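Local coordinates for ripening-associated protein (Musa acuminata, PDB 4PIT) that binds mannose-containing glycans, here captured with dimannose, through a jacalin-like lectin domain built of antiparallel beta sheets, at residues V42-Y47 against E51-G56; E69-V74 against K99-F104. The protein carries 1 engineered substitution. All blocks are in the same frame, centred on the assembly; numbering follows the deposited sequence.

Contact 1: residues V42-Y47 against E51-G56; sequences VTFTYY and ETRHYG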
ATOM      1  N   VAL B  42       0.678  20.540  -3.128  1.00  9.65           N
ATOM      2  CA  VAL B  42       1.105  20.122  -1.806  1.00  8.92           C
ATOM      3  C   VAL B  42       1.758  21.315  -1.187  1.00 11.37           C
ATOM      4  O   VAL B  42       2.678  21.895  -1.794  1.00 10.93           O
ATOM      5  CB  VAL B  42       2.053  18.894  -1.792  1.00  9.92           C
ATOM      6  CG1 VAL B  42       2.461  18.502  -0.374  1.00 10.18           C
ATOM      7  CG2 VAL B  42       1.446  17.693  -2.558  1.00 10.05           C
ATOM      8  N   THR B  43       1.269  21.728  -0.003  1.00  9.77           N
ATOM      9  CA  THR B  43       1.848  22.873   0.713  1.00 10.35           C
ATOM     10  C   THR B  43       2.542  22.342   1.935  1.00 11.83           C
ATOM     11  O   THR B  43       1.964  21.540   2.680  1.00 10.96           O
ATOM     12  CB  THR B  43       0.769  23.930   1.046  1.00 13.87           C
ATOM     13  OG1 THR B  43       0.159  24.391  -0.172  1.00 11.77           O
ATOM     14  CG2 THR B  43       1.356  25.164   1.775  1.00 13.27           C
ATOM     15  N   PHE B  44       3.786  22.782   2.140  1.00 10.33           N
ATOM     16  CA  PHE B  44       4.568  22.279   3.245  1.00 10.39           C
ATOM     17  C   PHE B  44       5.420  23.372   3.849  1.00 13.34           C
ATOM     18  O   PHE B  44       5.605  24.432   3.231  1.00 12.83           O
ATOM     19  CB  PHE B  44       5.466  21.127   2.749  1.00 12.04           C
ATOM     20  CG  PHE B  44       6.420  21.520   1.643  1.00 13.89           C
ATOM     21  CD1 PHE B  44       7.657  22.093   1.940  1.00 16.21           C
ATOM     22  CD2 PHE B  44       6.082  21.316   0.309  1.00 16.68           C
ATOM     23  CE1 PHE B  44       8.532  22.488   0.913  1.00 17.88           C
ATOM     24  CE2 PHE B  44       6.970  21.689  -0.710  1.00 20.10           C
ATOM     25  CZ  PHE B  44       8.186  22.247  -0.394  1.00 17.39           C
ATOM     26  N   THR B  45       5.919  23.128   5.059  1.00 11.99           N
ATOM     27  CA  THR B  45       6.839  24.043   5.720  1.00 12.13           C
ATOM     28  C   THR B  45       8.162  23.338   5.920  1.00 15.28           C
ATOM     29  O   THR B  45       8.238  22.105   6.068  1.00 14.95           O
ATOM     30  CB  THR B  45       6.276  24.579   7.051  1.00 17.04           C
ATOM     31  OG1 THR B  45       6.091  23.478   7.930  1.00 18.79           O
ATOM     32  CG2 THR B  45       4.958  25.359   6.885  1.00 20.24           C
ATOM     33  N   TYR B  46       9.224  24.130   5.944  1.00 15.35           N
ATOM     34  CA  TYR B  46      10.579  23.613   6.121  1.00 15.64           C
ATOM     35  C   TYR B  46      11.405  24.770   6.581  1.00 17.34           C
ATOM     36  O   TYR B  46      11.420  25.789   5.897  1.00 16.28           O
ATOM     37  CB  TYR B  46      11.102  23.024   4.797  1.00 16.11           C
ATOM     38  CG  TYR B  46      12.401  22.252   4.891  1.00 16.65           C
ATOM     39  CD1 TYR B  46      12.535  21.176   5.770  1.00 17.83           C
ATOM     40  CD2 TYR B  46      13.444  22.502   4.005  1.00 16.92           C
ATOM     41  CE1 TYR B  46      13.709  20.418   5.811  1.00 18.22           C
ATOM     42  CE2 TYR B  46      14.617  21.748   4.034  1.00 17.91           C
ATOM     43  CZ  TYR B  46      14.739  20.701   4.932  1.00 21.53           C
ATOM     44  OH  TYR B  46      15.909  19.975   4.958  1.00 23.66           O
ATOM     45  N   TYR B  47      12.029  24.660   7.778  1.00 17.00           N
ATOM     46  CA  TYR B  47      12.824  25.749   8.356  1.00 15.79           C
ATOM     47  C   TYR B  47      12.085  27.121   8.367  1.00 20.24           C
ATOM     48  O   TYR B  47      12.662  28.158   8.016  1.00 20.71           O
ATOM     49  CB  TYR B  47      14.169  25.867   7.618  1.00 15.10           C
ATOM     50  CG  TYR B  47      15.152  24.792   8.029  1.00 16.02           C
ATOM     51  CD1 TYR B  47      15.198  23.569   7.366  1.00 17.39           C
ATOM     52  CD2 TYR B  47      16.052  25.004   9.068  1.00 17.69           C
ATOM     53  CE1 TYR B  47      16.132  22.588   7.714  1.00 18.94           C
ATOM     54  CE2 TYR B  47      16.992  24.036   9.422  1.00 18.72           C
ATOM     55  CZ  TYR B  47      17.021  22.824   8.752  1.00 20.94           C
ATOM     56  OH  TYR B  47      17.944  21.864   9.113  1.00 22.44           O
ATOM     57  N   GLU B  51       5.978  26.606   1.246  1.00 13.19           N
ATOM     58  CA  GLU B  51       6.083  26.467  -0.206  1.00 12.52           C
ATOM     59  C   GLU B  51       4.941  25.612  -0.689  1.00 12.36           C
ATOM     60  O   GLU B  51       4.508  24.711   0.031  1.00 11.86           O
ATOM     61  CB  GLU B  51       7.436  25.824  -0.570  1.00 14.15           C
ATOM     62  CG  GLU B  51       7.746  25.725  -2.064  1.00 27.32           C
ATOM     63  CD  GLU B  51       9.077  25.083  -2.420  1.00 43.42           C
ATOM     64  OE1 GLU B  51      10.060  25.300  -1.672  1.00 45.33           O
ATOM     65  OE2 GLU B  51       9.151  24.411  -3.476  1.00 25.08           O
ATOM     66  N   THR B  52       4.525  25.819  -1.924  1.00 11.02           N
ATOM     67  CA  THR B  52       3.498  24.985  -2.571  1.00  9.00           C
ATOM     68  C   THR B  52       4.043  24.466  -3.868  1.00 11.52           C
ATOM     69  O   THR B  52       4.598  25.241  -4.653  1.00 12.08           O
ATOM     70  CB  THR B  52       2.191  25.786  -2.813  1.00 12.53           C
ATOM     71  OG1 THR B  52       1.652  26.214  -1.548  1.00 13.09           O
ATOM     72  CG2 THR B  52       1.123  24.977  -3.583  1.00 13.44           C
ATOM     73  N   ARG B  53       3.921  23.143  -4.089  1.00  9.25           N
ATOM     74  CA  ARG B  53       4.293  22.557  -5.372  1.00  8.50           C
ATOM     75  C   ARG B  53       3.048  22.024  -6.011  1.00  9.78           C
ATOM     76  O   ARG B  53       2.264  21.350  -5.325  1.00  9.99           O
ATOM     77  CB  ARG B  53       5.341  21.441  -5.196  1.00 10.22           C
ATOM     78  CG  ARG B  53       6.659  22.020  -4.689  1.00 10.71           C
ATOM     79  CD  ARG B  53       7.742  20.995  -4.535  1.00 13.54           C
ATOM     80  NE  ARG B  53       8.915  21.601  -3.898  1.00 17.85           N
ATOM     81  CZ  ARG B  53      10.047  20.955  -3.648  1.00 22.45           C
ATOM     82  NH1 ARG B  53      11.052  21.579  -3.035  1.00 18.45           N
ATOM     83  NH2 ARG B  53      10.169  19.670  -3.967  1.00 17.47           N
ATOM     84  N   HIS B  54       2.891  22.251  -7.333  1.00  8.19           N
ATOM     85  CA  HIS B  54       1.766  21.761  -8.110  1.00  8.53           C
ATOM     86  C   HIS B  54       2.216  20.622  -9.006  1.00 10.61           C
ATOM     87  O   HIS B  54       3.218  20.757  -9.719  1.00  9.91           O
ATOM     88  CB  HIS B  54       1.155  22.880  -9.009  1.00  9.50           C
ATOM     89  CG  HIS B  54      -0.020  22.378  -9.804  1.00 11.52           C
ATOM     90  ND1 HIS B  54      -1.273  22.247  -9.215  1.00 11.91           N
ATOM     91  CD2 HIS B  54      -0.085  21.929 -11.084  1.00 13.55           C
ATOM     92  CE1 HIS B  54      -2.064  21.732 -10.157  1.00 12.73           C
ATOM     93  NE2 HIS B  54      -1.405  21.563 -11.309  1.00 13.53           N
ATOM     94  N   TYR B  55       1.454  19.527  -9.012  1.00  8.30           N
ATOM     95  CA  TYR B  55       1.719  18.376  -9.867  1.00  8.51           C
ATOM     96  C   TYR B  55       0.487  18.053 -10.676  1.00 11.54           C
ATOM     97  O   TYR B  55      -0.623  18.146 -10.152  1.00 10.59           O
ATOM     98  CB  TYR B  55       2.126  17.160  -9.039  1.00  9.84           C
ATOM     99  CG  TYR B  55       3.263  17.447  -8.081  1.00 10.29           C
ATOM    100  CD1 TYR B  55       4.536  17.769  -8.550  1.00 12.42           C
ATOM    101  CD2 TYR B  55       3.061  17.411  -6.705  1.00 12.36           C
ATOM    102  CE1 TYR B  55       5.595  17.996  -7.656  1.00 10.51           C
ATOM    103  CE2 TYR B  55       4.107  17.626  -5.812  1.00 13.42           C
ATOM    104  CZ  TYR B  55       5.361  17.931  -6.288  1.00 13.91           C
ATOM    105  OH  TYR B  55       6.366  18.099  -5.345  1.00 19.42           O
ATOM    106  N   GLY B  56       0.673  17.656 -11.925  1.00  9.16           N
ATOM    107  CA  GLY B  56      -0.473  17.404 -12.789  1.00  9.81           C
ATOM    108  C   GLY B  56      -0.870  18.667 -13.543  1.00 13.14           C
ATOM    109  O   GLY B  56      -0.107  19.633 -13.576  1.00 13.46           O
TER
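In the beta hairpin that forms one margin of a four-stranded antiparallel sheet of the jacalin-like lectin fold, V42 pairs with R53, T43 with T52 and F44 with E51. The V42-R53 and F44-E51 positions are hydrogen-bonded pairs, closed by V42 N to R53 O at 2.8 Å and F44 N to E51 O at 2.9 Å, each with its reciprocal bond. T43 and T52 form the non-hydrogen-bonded pair between them, with CA atoms 4.2 Å apart. Both threonines turn OG1 to the side of their own backbone N (chi1 -59° and -62°), which brings the two hydroxyls together on one face of the sheet; T43 OG1 and T52 OG1 share a hydrogen bond of 2.7 Å.

The other face carries V42, F44, E51 and R53. The F44 ring lies alongside the E51 chain, with CZ 3.6 Å from E51 CD. R53 reaches the same end of the ring: F44 CZ sits over one face of the guanidinium, whose plane stands 83° from that of the ring, so the aromatic edge meets a flat cation. Y24 stacks on F44 from outside the hairpin, while V42 CG2 touches the edge of the Y55 ring. R53 is held in turn by a salt bridge along its own strand, in which NE meets E51 OE2 at 2.9 Å from above the carboxylate plane.

Contact 2: residues E69-V74 against K99-F104; sequences EGEYLV and KAYGPF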
ATOM      1  N   GLU B  69      -3.484  21.067  14.057  1.00 27.04           N
ATOM      2  CA  GLU B  69      -2.369  20.669  14.926  1.00 27.90           C
ATOM      3  C   GLU B  69      -2.688  19.272  15.452  1.00 28.70           C
ATOM      4  O   GLU B  69      -3.839  18.993  15.800  1.00 27.96           O
ATOM      5  CB  GLU B  69      -2.147  21.686  16.076  1.00 29.66           C
ATOM      6  CG  GLU B  69      -0.846  21.493  16.849  1.00 39.35           C
ATOM      7  CD  GLU B  69       0.460  21.603  16.079  1.00 60.79           C
ATOM      8  OE1 GLU B  69       0.564  22.480  15.190  1.00 56.28           O
ATOM      9  OE2 GLU B  69       1.392  20.826  16.389  1.00 52.10           O
ATOM     10  N   GLY B  70      -1.706  18.386  15.372  1.00 25.28           N
ATOM     11  CA  GLY B  70      -1.853  16.999  15.800  1.00 24.32           C
ATOM     12  C   GLY B  70      -2.587  16.098  14.818  1.00 25.31           C
ATOM     13  O   GLY B  70      -2.940  14.968  15.162  1.00 24.33           O
ATOM     14  N   GLU B  71      -2.839  16.595  13.594  1.00 19.43           N
ATOM     15  CA  GLU B  71      -3.519  15.807  12.570  1.00 16.84           C
ATOM     16  C   GLU B  71      -2.505  15.390  11.529  1.00 17.28           C
ATOM     17  O   GLU B  71      -1.697  16.214  11.091  1.00 15.77           O
ATOM     18  CB  GLU B  71      -4.641  16.620  11.928  1.00 17.71           C
ATOM     19  CG  GLU B  71      -5.560  15.806  11.023  1.00 17.95           C
ATOM     20  CD  GLU B  71      -6.685  16.586  10.366  1.00 18.25           C
ATOM     21  OE1 GLU B  71      -6.663  17.839  10.422  1.00 16.92           O
ATOM     22  OE2 GLU B  71      -7.580  15.940   9.775  1.00 16.53           O
ATOM     23  N   TYR B  72      -2.554  14.119  11.142  1.00 14.14           N
ATOM     24  CA  TYR B  72      -1.615  13.603  10.147  1.00 14.87           C
ATOM     25  C   TYR B  72      -2.299  12.645   9.217  1.00 15.74           C
ATOM     26  O   TYR B  72      -3.338  12.076   9.557  1.00 14.21           O
ATOM     27  CB  TYR B  72      -0.412  12.919  10.819  1.00 19.80           C
ATOM     28  CG  TYR B  72      -0.777  12.109  12.034  1.00 24.67           C
ATOM     29  CD1 TYR B  72      -1.168  10.783  11.919  1.00 27.42           C
ATOM     30  CD2 TYR B  72      -0.716  12.664  13.310  1.00 26.41           C
ATOM     31  CE1 TYR B  72      -1.557  10.042  13.036  1.00 31.21           C
ATOM     32  CE2 TYR B  72      -1.096  11.933  14.435  1.00 28.48           C
ATOM     33  CZ  TYR B  72      -1.498  10.616  14.295  1.00 38.25           C
ATOM     34  OH  TYR B  72      -1.853   9.877  15.402  1.00 41.88           O
ATOM     35  N   LEU B  73      -1.696  12.453   8.019  1.00 11.39           N
ATOM     36  CA  LEU B  73      -2.249  11.560   7.005  1.00  9.82           C
ATOM     37  C   LEU B  73      -1.923  10.120   7.320  1.00 12.77           C
ATOM     38  O   LEU B  73      -0.752   9.768   7.455  1.00 13.08           O
ATOM     39  CB  LEU B  73      -1.702  11.928   5.605  1.00  9.42           C
ATOM     40  CG  LEU B  73      -2.137  13.323   5.113  1.00 13.14           C
ATOM     41  CD1 LEU B  73      -1.199  13.825   4.009  1.00 14.19           C
ATOM     42  CD2 LEU B  73      -3.629  13.312   4.653  1.00 13.47           C
ATOM     43  N   VAL B  74      -2.954   9.275   7.451  1.00 10.16           N
ATOM     44  CA  VAL B  74      -2.738   7.871   7.832  1.00 10.73           C
ATOM     45  C   VAL B  74      -3.326   6.888   6.824  1.00 11.51           C
ATOM     46  O   VAL B  74      -3.372   5.675   7.081  1.00 12.89           O
ATOM     47  CB  VAL B  74      -3.281   7.559   9.253  1.00 15.03           C
ATOM     48  CG1 VAL B  74      -2.517   8.348  10.300  1.00 16.07           C
ATOM     49  CG2 VAL B  74      -4.807   7.756   9.361  1.00 13.78           C
ATOM     50  N   LYS B  99     -10.336  12.341  10.415  1.00 17.43           N
ATOM     51  CA  LYS B  99     -11.464  12.002   9.556  1.00 18.05           C
ATOM     52  C   LYS B  99     -11.041  11.560   8.171  1.00 19.22           C
ATOM     53  O   LYS B  99      -9.877  11.648   7.819  1.00 17.73           O
ATOM     54  CB  LYS B  99     -12.426  13.191   9.425  1.00 22.31           C
ATOM     55  CG  LYS B  99     -11.800  14.449   8.894  1.00 22.96           C
ATOM     56  CD  LYS B  99     -12.917  15.340   8.358  1.00 33.91           C
ATOM     57  CE  LYS B  99     -12.601  16.798   8.501  1.00 47.72           C
ATOM     58  N   ALA B 100     -12.030  11.150   7.384  1.00 16.69           N
ATOM     59  CA  ALA B 100     -11.852  10.751   5.993  1.00 15.36           C
ATOM     60  C   ALA B 100     -12.144  11.933   5.061  1.00 17.47           C
ATOM     61  O   ALA B 100     -13.066  12.736   5.302  1.00 16.53           O
ATOM     62  CB  ALA B 100     -12.763   9.588   5.670  1.00 16.94           C
ATOM     63  N   TYR B 101     -11.363  12.032   3.974  1.00 12.91           N
ATOM     64  CA  TYR B 101     -11.533  13.083   2.982  1.00 12.28           C
ATOM     65  C   TYR B 101     -11.722  12.456   1.634  1.00 16.04           C
ATOM     66  O   TYR B 101     -10.970  11.539   1.252  1.00 16.98           O
ATOM     67  CB  TYR B 101     -10.317  14.032   2.958  1.00 12.54           C
ATOM     68  CG  TYR B 101     -10.090  14.811   4.242  1.00 14.80           C
ATOM     69  CD1 TYR B 101      -9.386  14.251   5.300  1.00 16.45           C
ATOM     70  CD2 TYR B 101     -10.554  16.122   4.380  1.00 17.61           C
ATOM     71  CE1 TYR B 101      -9.161  14.956   6.476  1.00 19.52           C
ATOM     72  CE2 TYR B 101     -10.316  16.846   5.553  1.00 16.82           C
ATOM     73  CZ  TYR B 101      -9.611  16.256   6.595  1.00 24.17           C
ATOM     74  OH  TYR B 101      -9.350  16.913   7.778  1.00 26.91           O
ATOM     75  N   GLY B 102     -12.717  12.949   0.900  1.00 13.05           N
ATOM     76  CA  GLY B 102     -12.991  12.415  -0.414  1.00 14.10           C
ATOM     77  C   GLY B 102     -13.638  11.045  -0.377  1.00 19.45           C
ATOM     78  O   GLY B 102     -14.374  10.718   0.563  1.00 20.59           O
ATOM     79  N   PRO B 103     -13.361  10.210  -1.380  1.00 16.05           N
ATOM     80  CA  PRO B 103     -12.469  10.454  -2.525  1.00 15.27           C
ATOM     81  C   PRO B 103     -13.020  11.510  -3.471  1.00 16.70           C
ATOM     82  O   PRO B 103     -14.235  11.765  -3.524  1.00 18.40           O
ATOM     83  CB  PRO B 103     -12.398   9.076  -3.200  1.00 18.18           C
ATOM     84  CG  PRO B 103     -13.713   8.428  -2.854  1.00 23.19           C
ATOM     85  CD  PRO B 103     -13.928   8.845  -1.432  1.00 18.96           C
ATOM     86  N   PHE B 104     -12.111  12.133  -4.214  1.00 12.47           N
ATOM     87  CA  PHE B 104     -12.419  13.161  -5.206  1.00 11.36           C
ATOM     88  C   PHE B 104     -12.134  12.598  -6.564  1.00 13.33           C
ATOM     89  O   PHE B 104     -11.127  11.904  -6.759  1.00 12.33           O
ATOM     90  CB  PHE B 104     -11.567  14.408  -4.922  1.00 11.89           C
ATOM     91  CG  PHE B 104     -11.720  14.882  -3.505  1.00 12.44           C
ATOM     92  CD1 PHE B 104     -12.927  15.421  -3.063  1.00 14.99           C
ATOM     93  CD2 PHE B 104     -10.686  14.719  -2.589  1.00 14.24           C
ATOM     94  CE1 PHE B 104     -13.091  15.803  -1.719  1.00 16.44           C
ATOM     95  CE2 PHE B 104     -10.833  15.146  -1.260  1.00 16.55           C
ATOM     96  CZ  PHE B 104     -12.021  15.715  -0.848  1.00 15.26           C
TER
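Y101 and E71 meet through a single hydrogen bond, the phenol and the carboxylate coming from opposite directions. Y101 OH donates to E71 OE2 at 2.8 Å, and this is the sole close approach between 69-74 and 99-104, whose nearest CA atoms, those of E71 and K99, stay 9.3 Å apart. The span is bridged by side-chain length. E71 holds CG opposite its backbone N (chi1 -170°) and continues fully extended beyond CG, which carries the carboxylate straight out to the tyrosine. In Y101 the bond from CA to CB points toward 69-74, and CG lies beside the backbone N, anti to the carbonyl carbon.

Strand 100-104 is an outermost strand of one of the antiparallel sheets of the jacalin-like fold, and strand 86-96 lies between it and strand 73-83. The bond crosses the intervening strand at its last residue, T96, joining an edge strand to the loop that leads into 73-83.

The hydroxyl approaches OE2 on its syn side, 16° out of the carboxylate plane. Seen from the tyrosine, OE2 lies in the plane of the ring, at its edge, 3.8 Å from Y101 CZ; the carboxylate and ring planes are 38° apart. Bonds to both oxygens hold the buried E71 carboxylate in place: OE2 also accepts from T96 OG1, and OE1 takes the backbone N-H of Q68. T96 OG1 has a further partner in the backbone N of K99, just before Y101's strand.

How the contacts relate
The two contacts lie in different antiparallel sheets of one jacalin-like domain, and contact 1 closes before contact 2 opens along the chain. Their centres are about 17 Å apart and their nearest atoms about 7 Å, without touching. Contact 1 joins neighbouring strands through continuous backbone pairing; contact 2 spans a third strand with a single side-chain bond. R25, on strand 25-33, has a backbone bond to T45 of contact 1 and a long, weak ion pair with E69 of contact 2. Neither contact supplies a residue to the two glycan pockets, although the side chain of Y55 in contact 1 is about 10 Å from a bound mannose.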